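Local coordinates for A rubisco-like protein (Burkholderia fungorum, PDB 3NWR) that belongs to the rubisco-like proteins, relatives of the rubisco large chain, and is probably a lyase whose own reaction and substrate remain undefined, at residues A[23-28]-A[121-126]; A[29-34]-A[92-97]. One frame throughout, in Å; residues are numbered along the deposited sequence.

Contact 1 of 2, residues A[23-28]-A[121-126]. With SO4 (sulfate ion), chain D.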
loop_
_atom_site.group_PDB
_atom_site.type_symbol
_atom_site.label_atom_id
_atom_site.label_comp_id
_atom_site.label_asym_id
_atom_site.label_seq_id
_atom_site.Cartn_x
_atom_site.Cartn_y
_atom_site.Cartn_z
ATOM N N THR A 23 10.280 -21.427 4.218
ATOM C CA THR A 23 10.052 -22.318 3.088
ATOM C C THR A 23 10.365 -23.750 3.508
ATOM O O THR A 23 11.270 -23.972 4.310
ATOM C CB THR A 23 10.945 -21.936 1.879
ATOM O OG1 THR A 23 10.735 -22.857 0.802
ATOM C CG2 THR A 23 12.434 -21.929 2.274
ATOM N N PRO A 24 9.605 -24.723 2.983
ATOM C CA PRO A 24 9.963 -26.115 3.267
ATOM C C PRO A 24 11.076 -26.565 2.328
ATOM O O PRO A 24 11.624 -27.660 2.497
ATOM C CB PRO A 24 8.675 -26.865 2.954
ATOM C CG PRO A 24 8.048 -26.075 1.853
ATOM C CD PRO A 24 8.402 -24.622 2.137
ATOM N N LEU A 25 11.398 -25.728 1.342
ATOM C CA LEU A 25 12.452 -26.025 0.384
ATOM C C LEU A 25 13.798 -25.529 0.912
ATOM O O LEU A 25 13.902 -25.087 2.059
ATOM C CB LEU A 25 12.129 -25.397 -0.982
ATOM C CG LEU A 25 10.706 -25.635 -1.502
ATOM C CD1 LEU A 25 10.493 -24.948 -2.845
ATOM C CD2 LEU A 25 10.388 -27.128 -1.600
ATOM N N ASP A 26 14.832 -25.606 0.081
ATOM C CA ASP A 26 16.159 -25.134 0.467
ATOM C C ASP A 26 16.206 -23.607 0.512
ATOM O O ASP A 26 15.991 -22.959 -0.511
ATOM C CB ASP A 26 17.199 -25.634 -0.533
ATOM C CG ASP A 26 18.595 -25.170 -0.191
ATOM O OD1 ASP A 26 19.137 -25.649 0.825
ATOM O OD2 ASP A 26 19.145 -24.325 -0.934
ATOM N N PRO A 27 16.481 -23.028 1.693
ATOM C CA PRO A 27 16.487 -21.559 1.802
ATOM C C PRO A 27 17.421 -20.867 0.813
ATOM O O PRO A 27 17.046 -19.841 0.248
ATOM C CB PRO A 27 16.947 -21.316 3.240
ATOM C CG PRO A 27 16.436 -22.525 3.990
ATOM C CD PRO A 27 16.590 -23.679 3.012
ATOM N N ALA A 28 18.618 -21.404 0.595
ATOM C CA ALA A 28 19.551 -20.758 -0.320
ATOM C C ALA A 28 19.031 -20.735 -1.752
ATOM O O ALA A 28 19.179 -19.735 -2.449
ATOM C CB ALA A 28 20.924 -21.432 -0.259
ATOM N N LEU A 121 5.540 -15.643 -3.993
ATOM C CA LEU A 121 6.303 -16.778 -4.520
ATOM C C LEU A 121 5.742 -18.111 -4.054
ATOM O O LEU A 121 5.450 -18.293 -2.876
ATOM C CB LEU A 121 7.781 -16.672 -4.126
ATOM C CG LEU A 121 8.571 -15.498 -4.710
ATOM C CD1 LEU A 121 9.968 -15.501 -4.141
ATOM C CD2 LEU A 121 8.630 -15.571 -6.220
ATOM N N GLY A 122 5.609 -19.045 -4.992
ATOM C CA GLY A 122 5.116 -20.369 -4.660
ATOM C C GLY A 122 6.057 -21.114 -3.736
ATOM O O GLY A 122 5.648 -22.048 -3.045
ATOM N N GLU A 123 7.318 -20.687 -3.708
ATOM C CA GLU A 123 8.331 -21.344 -2.883
ATOM C C GLU A 123 8.202 -21.056 -1.390
ATOM O O GLU A 123 8.733 -21.800 -0.566
ATOM C CB GLU A 123 9.740 -20.947 -3.336
ATOM C CG GLU A 123 10.167 -21.534 -4.660
ATOM C CD GLU A 123 9.747 -20.688 -5.843
ATOM O OE1 GLU A 123 9.015 -19.691 -5.652
ATOM O OE2 GLU A 123 10.146 -21.029 -6.980
ATOM N N VAL A 124 7.511 -19.974 -1.031
ATOM C CA VAL A 124 7.563 -19.498 0.351
ATOM C C VAL A 124 6.260 -19.597 1.143
ATOM O O VAL A 124 5.164 -19.452 0.594
ATOM C CB VAL A 124 8.075 -18.040 0.431
ATOM C CG1 VAL A 124 9.432 -17.916 -0.264
ATOM C CG2 VAL A 124 7.057 -17.076 -0.175
ATOM N N THR A 125 6.406 -19.841 2.439
ATOM C CA THR A 125 5.287 -19.789 3.371
ATOM C C THR A 125 5.465 -18.622 4.342
ATOM O O THR A 125 4.750 -18.504 5.337
ATOM C CB THR A 125 5.126 -21.122 4.138
ATOM O OG1 THR A 125 6.367 -21.479 4.771
ATOM C CG2 THR A 125 4.711 -22.219 3.170
ATOM N N GLY A 126 6.430 -17.760 4.033
ATOM C CA GLY A 126 6.693 -16.552 4.794
ATOM C C GLY A 126 7.738 -15.718 4.063
ATOM O O GLY A 126 8.722 -16.256 3.554
HETATM S S SO4 D . 14.738 -27.842 -2.942
HETATM O O1 SO4 D . 13.747 -28.027 -3.998
HETATM O O2 SO4 D . 14.256 -28.451 -1.706
HETATM O O3 SO4 D . 14.978 -26.422 -2.730
HETATM O O4 SO4 D . 15.988 -28.482 -3.346
#
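An ST turn at the end of strand 14-23 brings Thr23 against Glu123, in the type I beta turn from Leu121 to Val124 that comes just ahead of strand 126-133. One hydroxyl links the two turns. Thr23 OG1 donates to the backbone oxygen of Glu123, with an OG1 to O distance of 2.6 Å, and accepts from Leu25 N at 3.0 Å. OG1 stands anti to the backbone N, chi1 178°, beside the carbonyl carbon, and from there it meets both Leu25 N and Glu123 O. The donor approaches that carbonyl at a C=O...OG1 angle of 156°, tilted 23° from the carbonyl plane. Pro24 CD, a ring carbon, lies beside the same Glu123 O, at 3.9 Å. The apolar packing is modest: Leu25 reaches over with CD1 to the bent chain of Glu123, meeting CG at 3.9 Å, the two side chains crossing obliquely. Thr125 OG1 bonds instead to Glu22, and Thr125 and Gly126 together face Glu22 as a classic beta bulge. Beyond Leu25 the chain enters helix 27-37: Asp26 is its N-cap, with OD2 accepting from Arg29 N, while Asp26 N holds O3 of a sulfate, probably from the crystallisation liquor, at 2.9 Å. The contact thus joins the end of inner strand 14-23 to the approach to its antiparallel neighbour, the outermost strand 126-133, with Thr23 and Val124 resting on Val30 of helix 27-37, Pro24 and Thr125 on Trp89 of strand 89-99, and Val124 O bonded to Arg293 of the second subunit.

Contact 2 of 2, residues A[29-34]-A[92-97]. With SO4 (sulfate ion), chain D.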
loop_
_atom_site.group_PDB
_atom_site.type_symbol
_atom_site.label_atom_id
_atom_site.label_comp_id
_atom_site.label_asym_id
_atom_site.label_seq_id
_atom_site.Cartn_x
_atom_site.Cartn_y
_atom_site.Cartn_z
ATOM N N ARG A 29 18.420 -21.835 -2.193
ATOM C CA ARG A 29 17.848 -21.892 -3.534
ATOM C C ARG A 29 16.714 -20.881 -3.665
ATOM O O ARG A 29 16.615 -20.164 -4.665
ATOM C CB ARG A 29 17.330 -23.290 -3.850
ATOM C CG ARG A 29 16.817 -23.428 -5.275
ATOM C CD ARG A 29 15.775 -24.528 -5.393
ATOM N NE ARG A 29 14.669 -24.109 -6.251
ATOM C CZ ARG A 29 13.411 -24.501 -6.085
ATOM N NH1 ARG A 29 13.101 -25.326 -5.095
ATOM N NH2 ARG A 29 12.463 -24.067 -6.909
ATOM N N VAL A 30 15.865 -20.829 -2.646
ATOM C CA VAL A 30 14.738 -19.910 -2.646
ATOM C C VAL A 30 15.227 -18.469 -2.667
ATOM O O VAL A 30 14.676 -17.640 -3.390
ATOM C CB VAL A 30 13.796 -20.184 -1.455
ATOM C CG1 VAL A 30 12.649 -19.179 -1.416
ATOM C CG2 VAL A 30 13.257 -21.611 -1.556
ATOM N N ALA A 31 16.272 -18.174 -1.898
ATOM C CA ALA A 31 16.834 -16.827 -1.891
ATOM C C ALA A 31 17.286 -16.432 -3.292
ATOM O O ALA A 31 17.104 -15.292 -3.717
ATOM C CB ALA A 31 17.996 -16.736 -0.896
ATOM N N ASP A 32 17.868 -17.367 -4.035
ATOM C CA ASP A 32 18.311 -17.010 -5.373
ATOM C C ASP A 32 17.146 -16.903 -6.363
ATOM O O ASP A 32 17.204 -16.119 -7.311
ATOM C CB ASP A 32 19.390 -17.951 -5.897
ATOM C CG ASP A 32 20.064 -17.405 -7.141
ATOM O OD1 ASP A 32 20.743 -16.357 -7.043
ATOM O OD2 ASP A 32 19.897 -18.016 -8.212
ATOM N N VAL A 33 16.093 -17.687 -6.144
ATOM C CA VAL A 33 14.857 -17.493 -6.892
ATOM C C VAL A 33 14.372 -16.054 -6.686
ATOM O O VAL A 33 14.041 -15.360 -7.648
ATOM C CB VAL A 33 13.761 -18.477 -6.463
ATOM C CG1 VAL A 33 12.402 -18.020 -6.990
ATOM C CG2 VAL A 33 14.082 -19.880 -6.963
ATOM N N MET A 34 14.355 -15.605 -5.434
ATOM C CA MET A 34 13.976 -14.226 -5.127
ATOM C C MET A 34 14.852 -13.215 -5.854
ATOM O O MET A 34 14.355 -12.271 -6.473
ATOM C CB MET A 34 14.040 -13.976 -3.617
ATOM C CG MET A 34 13.114 -14.864 -2.834
ATOM S SD MET A 34 13.348 -14.667 -1.055
ATOM C CE MET A 34 12.933 -12.921 -0.918
ATOM N N ALA A 92 15.014 -18.514 7.407
ATOM C CA ALA A 92 16.334 -17.934 7.234
ATOM C C ALA A 92 16.278 -16.424 7.093
ATOM O O ALA A 92 15.311 -15.881 6.551
ATOM C CB ALA A 92 17.028 -18.540 6.024
ATOM N N ARG A 93 17.313 -15.757 7.592
ATOM C CA ARG A 93 17.527 -14.344 7.307
ATOM C C ARG A 93 18.448 -14.272 6.106
ATOM O O ARG A 93 19.475 -14.951 6.070
ATOM C CB ARG A 93 18.171 -13.613 8.492
ATOM C CG ARG A 93 18.232 -12.095 8.283
ATOM C CD ARG A 93 18.893 -11.341 9.431
ATOM N NE ARG A 93 18.997 -9.914 9.123
ATOM C CZ ARG A 93 18.296 -8.959 9.727
ATOM N NH1 ARG A 93 17.448 -9.269 10.699
ATOM N NH2 ARG A 93 18.456 -7.688 9.371
ATOM N N ILE A 94 18.082 -13.469 5.114
ATOM C CA ILE A 94 18.905 -13.364 3.918
ATOM C C ILE A 94 19.159 -11.906 3.573
ATOM O O ILE A 94 18.405 -11.022 3.977
ATOM C CB ILE A 94 18.261 -14.073 2.717
ATOM C CG1 ILE A 94 17.001 -13.329 2.265
ATOM C CG2 ILE A 94 17.957 -15.539 3.060
ATOM C CD1 ILE A 94 16.422 -13.860 0.979
ATOM N N THR A 95 20.240 -11.657 2.845
ATOM C CA THR A 95 20.507 -10.327 2.325
ATOM C C THR A 95 20.651 -10.424 0.822
ATOM O O THR A 95 21.419 -11.255 0.324
ATOM C CB THR A 95 21.806 -9.728 2.903
ATOM O OG1 THR A 95 21.669 -9.545 4.316
ATOM C CG2 THR A 95 22.105 -8.384 2.251
ATOM N N LEU A 96 19.902 -9.590 0.099
ATOM C CA LEU A 96 20.052 -9.473 -1.346
ATOM C C LEU A 96 20.763 -8.176 -1.710
ATOM O O LEU A 96 20.588 -7.153 -1.049
ATOM C CB LEU A 96 18.696 -9.522 -2.058
ATOM C CG LEU A 96 17.853 -10.771 -1.829
ATOM C CD1 LEU A 96 16.611 -10.726 -2.720
ATOM C CD2 LEU A 96 18.664 -12.017 -2.098
ATOM N N SER A 97 21.566 -8.233 -2.769
ATOM C CA SER A 97 22.225 -7.054 -3.315
ATOM C C SER A 97 21.644 -6.755 -4.690
ATOM O O SER A 97 21.642 -7.622 -5.563
ATOM C CB SER A 97 23.734 -7.300 -3.432
ATOM O OG SER A 97 24.405 -6.169 -3.965
HETATM S S SO4 D . 14.738 -27.842 -2.942
HETATM O O1 SO4 D . 13.747 -28.027 -3.998
HETATM O O2 SO4 D . 14.256 -28.451 -1.706
HETATM O O3 SO4 D . 14.978 -26.422 -2.730
HETATM O O4 SO4 D . 15.988 -28.482 -3.346
#
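Ile94 projects from strand 92-97 with its CD1 set between two residues one helical turn apart, Ala31 and Met34, and so illustrates how a helix beds on a sheet. Ile94 CD1 lies 3.8 Å from Ala31 CB and equally 3.8 Å from Met34 SD. CG2 of Ile94 also lies against the Ala31 methyl, 4.1 Å from CB. Chi1 puts Ile94 CG1 between the backbone N and the carbonyl carbon, and the extended chi2 (172°) then sets CD1 against Ala31 and Met34. The bend of Met34 at chi3 (61°) folds CE back to 4.1 Å from Ile94 CD1. Two residues along the strand, Leu96 forms the second bump: CD1 meets Met34 CB at 4.2 Å, and CD2 approaches the backbone O of Ala31 at 4.0 Å. The hollow beside Ala31 is therefore bordered by both branched side chains. Arg29 NH1 donates to sulfate O3 at 3.2 Å. The axes of helix segment 29-34 and strand segment 92-97 come within 9.6 Å, their directions 33° from parallel. This layering is that of the ferredoxin-like alpha/beta sandwich of the rubisco large-chain N-terminal domain, helix 27-37 being its first helix, after its first strand, 14-23.

Overall arrangement
Contacts 1 and 2 lie about 10 Å apart between centres. Along the chain, 29-34 and 92-97 both fall between the two segments of contact 1, and 23-28 runs directly into 29-34. Helix 27-37 is common to both, its start in contact 1 and its middle in contact 2. The two also meet directly, Leu121 CD1 touching Met34 CG at 3.5 Å and Val124 CG1 touching Val30 CG1 at 3.6 Å. The chain leading into the helix thus meets the turn before strand 126-133, while Ala31 and Met34 pack on strand 89-99 of the same antiparallel sheet. Both contacts are parts of one ferredoxin-like N-terminal domain, away from the parallel-stranded barrel domain.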